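Long-range contact in BolA like protein (Arabidopsis thaliana, PDB 4PUG), which binds a labile iron-sulfur cluster together with glutaredoxins and may act as a redox-regulated transcriptional regulator or a factor in iron-sulfur cluster biogenesis: residues I25-Y30 / T46-K51. Residues are numbered along the deposited sequence; the frame is centred on the assembly and turned at random.
Sequences IEDVSY and THFNVK
Glu26 and Asn49 form the hydrogen-bonded pair of an antiparallel ladder, Glu26 N donating to Asn49 O and Asn49 N to Glu26 O, each at 2.9 Å, flanked by the non-hydrogen-bonded pairs Ile25–Val50 and Asp27–Phe48, with the two strand axes running at 160°. On the Glu26 face the side chains of this pair lie side by side: Asn49 ND2 donates almost straight (172°) to Glu26 OE1 at 3.2 Å, approaching from above the carboxylate plane. On the other face Ile25 CG2 meets Phe48 CD1 at 3.7 Å, while Asp27 CB packs 3.4 Å from Phe48 CE1. Met10 of helix 6-18 touches both Ile25 and Phe48, and strand 83-89 pairs in parallel with the other edge of strand 47-53; the ladder thus joins an outer strand to the middle strand of the three-stranded sheet in this BolA domain. Strand pairing ends at Asp27, but the chain stays close: Val28 N bonds to His47 O at 3.1 Å. Ser29 OG continues the link, accepting from His47 N at 2.7 Å and Thr46 N at 2.8 Å, and donates its own proton to Asp27 OD1. Asp27 OD1 also accepts from Ser29 N at 2.9 Å, closing an Asx turn; CG, anti to the backbone N (chi1 -166°), lies beside the carbonyl carbon, which puts OD1 within bonding distance of Ser29 N. An alanine in place of Asp27 would probably leave both the amide and the hydroxyl of Ser29 without their shared acceptor, and the hydroxyl freer to turn from the Thr46 and His47 amides.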
loop_
_atom_site.group_PDB
_atom_site.type_symbol
_atom_site.label_atom_id
_atom_site.label_comp_id
_atom_site.label_asym_id
_atom_site.label_seq_id
_atom_site.Cartn_x
_atom_site.Cartn_y
_atom_site.Cartn_z
ATOM N N ILE A 25 -0.346 -0.188 -6.756
ATOM C CA ILE A 25 -1.263 -0.338 -5.636
ATOM C C ILE A 25 -2.520 -1.071 -6.091
ATOM O O ILE A 25 -3.433 -0.475 -6.664
ATOM C CB ILE A 25 -1.614 1.021 -5.006
ATOM C CG1 ILE A 25 -0.342 1.704 -4.498
ATOM C CG2 ILE A 25 -2.613 0.844 -3.876
ATOM C CD1 ILE A 25 -0.595 2.903 -3.631
ATOM N N GLU A 26 -2.546 -2.375 -5.834
ATOM C CA GLU A 26 -3.610 -3.240 -6.323
ATOM C C GLU A 26 -4.621 -3.569 -5.235
ATOM O O GLU A 26 -4.271 -4.141 -4.198
ATOM C CB GLU A 26 -3.020 -4.536 -6.882
ATOM C CG GLU A 26 -4.046 -5.456 -7.518
ATOM C CD GLU A 26 -3.478 -6.819 -7.855
ATOM O OE1 GLU A 26 -2.557 -7.273 -7.143
ATOM O OE2 GLU A 26 -3.949 -7.435 -8.831
ATOM N N ASP A 27 -5.875 -3.203 -5.484
ATOM C CA ASP A 27 -6.983 -3.526 -4.596
ATOM C C ASP A 27 -7.505 -4.917 -4.942
ATOM O O ASP A 27 -7.993 -5.144 -6.048
ATOM C CB ASP A 27 -8.103 -2.490 -4.755
ATOM C CG ASP A 27 -9.137 -2.557 -3.638
ATOM O OD1 ASP A 27 -9.266 -3.617 -2.994
ATOM O OD2 ASP A 27 -9.830 -1.544 -3.408
ATOM N N VAL A 28 -7.389 -5.845 -3.999
ATOM C CA VAL A 28 -7.940 -7.185 -4.174
ATOM C C VAL A 28 -8.966 -7.505 -3.089
ATOM O O VAL A 28 -9.192 -8.672 -2.763
ATOM C CB VAL A 28 -6.837 -8.266 -4.173
ATOM C CG1 VAL A 28 -6.021 -8.200 -5.457
ATOM C CG2 VAL A 28 -5.943 -8.120 -2.950
ATOM N N SER A 29 -9.589 -6.464 -2.540
ATOM C CA SER A 29 -10.566 -6.623 -1.466
ATOM C C SER A 29 -11.784 -7.445 -1.897
ATOM O O SER A 29 -12.394 -8.127 -1.078
ATOM C CB SER A 29 -11.023 -5.256 -0.951
ATOM O OG SER A 29 -9.939 -4.499 -0.448
ATOM N N TYR A 30 -12.124 -7.377 -3.182
ATOM C CA TYR A 30 -13.309 -8.039 -3.723
ATOM C C TYR A 30 -13.243 -9.571 -3.621
ATOM O O TYR A 30 -14.269 -10.252 -3.755
ATOM C CB TYR A 30 -13.529 -7.616 -5.176
ATOM C CG TYR A 30 -12.320 -7.813 -6.070
ATOM C CD1 TYR A 30 -12.084 -9.030 -6.693
ATOM C CD2 TYR A 30 -11.419 -6.779 -6.295
ATOM C CE1 TYR A 30 -10.986 -9.214 -7.511
ATOM C CE2 TYR A 30 -10.317 -6.954 -7.110
ATOM C CZ TYR A 30 -10.106 -8.174 -7.717
ATOM O OH TYR A 30 -9.010 -8.357 -8.532
ATOM N N THR A 46 -9.997 -3.019 1.908
ATOM C CA THR A 46 -9.476 -3.784 3.035
ATOM C C THR A 46 -8.223 -4.598 2.711
ATOM O O THR A 46 -7.430 -4.894 3.604
ATOM C CB THR A 46 -10.544 -4.748 3.574
ATOM O OG1 THR A 46 -10.970 -5.621 2.521
ATOM C CG2 THR A 46 -11.747 -3.979 4.095
ATOM N N HIS A 47 -8.054 -4.971 1.445
ATOM C CA HIS A 47 -6.918 -5.795 1.035
ATOM C C HIS A 47 -6.126 -5.175 -0.109
ATOM O O HIS A 47 -6.675 -4.892 -1.175
ATOM C CB HIS A 47 -7.380 -7.193 0.625
ATOM C CG HIS A 47 -7.879 -8.025 1.763
ATOM N ND1 HIS A 47 -9.032 -7.727 2.456
ATOM C CD2 HIS A 47 -7.382 -9.151 2.326
ATOM C CE1 HIS A 47 -9.223 -8.631 3.400
ATOM N NE2 HIS A 47 -8.233 -9.507 3.342
ATOM N N PHE A 48 -4.828 -4.983 0.107
ATOM C CA PHE A 48 -3.978 -4.382 -0.920
ATOM C C PHE A 48 -2.639 -5.089 -1.119
ATOM O O PHE A 48 -1.990 -5.513 -0.159
ATOM C CB PHE A 48 -3.744 -2.897 -0.628
ATOM C CG PHE A 48 -4.902 -2.013 -1.009
ATOM C CD1 PHE A 48 -5.008 -1.504 -2.293
ATOM C CD2 PHE A 48 -5.881 -1.690 -0.082
ATOM C CE1 PHE A 48 -6.068 -0.689 -2.649
ATOM C CE2 PHE A 48 -6.946 -0.877 -0.432
ATOM C CZ PHE A 48 -7.040 -0.377 -1.718
ATOM N N ASN A 49 -2.248 -5.211 -2.384
ATOM C CA ASN A 49 -0.904 -5.625 -2.753
ATOM C C ASN A 49 -0.157 -4.405 -3.261
ATOM O O ASN A 49 -0.592 -3.758 -4.211
ATOM C CB ASN A 49 -0.940 -6.691 -3.849
ATOM C CG ASN A 49 -1.574 -7.987 -3.389
ATOM O OD1 ASN A 49 -1.358 -8.432 -2.263
ATOM N ND2 ASN A 49 -2.363 -8.602 -4.263
ATOM N N VAL A 50 0.961 -4.082 -2.625
ATOM C CA VAL A 50 1.715 -2.887 -2.979
ATOM C C VAL A 50 3.146 -3.231 -3.382
ATOM O O VAL A 50 3.884 -3.872 -2.627
ATOM C CB VAL A 50 1.746 -1.869 -1.819
ATOM C CG1 VAL A 50 2.514 -0.622 -2.224
ATOM C CG2 VAL A 50 0.327 -1.504 -1.394
ATOM N N LYS A 51 3.526 -2.812 -4.584
ATOM C CA LYS A 51 4.906 -2.935 -5.022
ATOM C C LYS A 51 5.527 -1.551 -5.146
ATOM O O LYS A 51 5.004 -0.683 -5.846
ATOM C CB LYS A 51 5.007 -3.689 -6.348
ATOM C CG LYS A 51 6.428 -3.741 -6.892
ATOM C CD LYS A 51 6.537 -4.588 -8.146
ATOM C CE LYS A 51 7.977 -4.615 -8.642
ATOM N NZ LYS A 51 8.346 -5.919 -9.260
#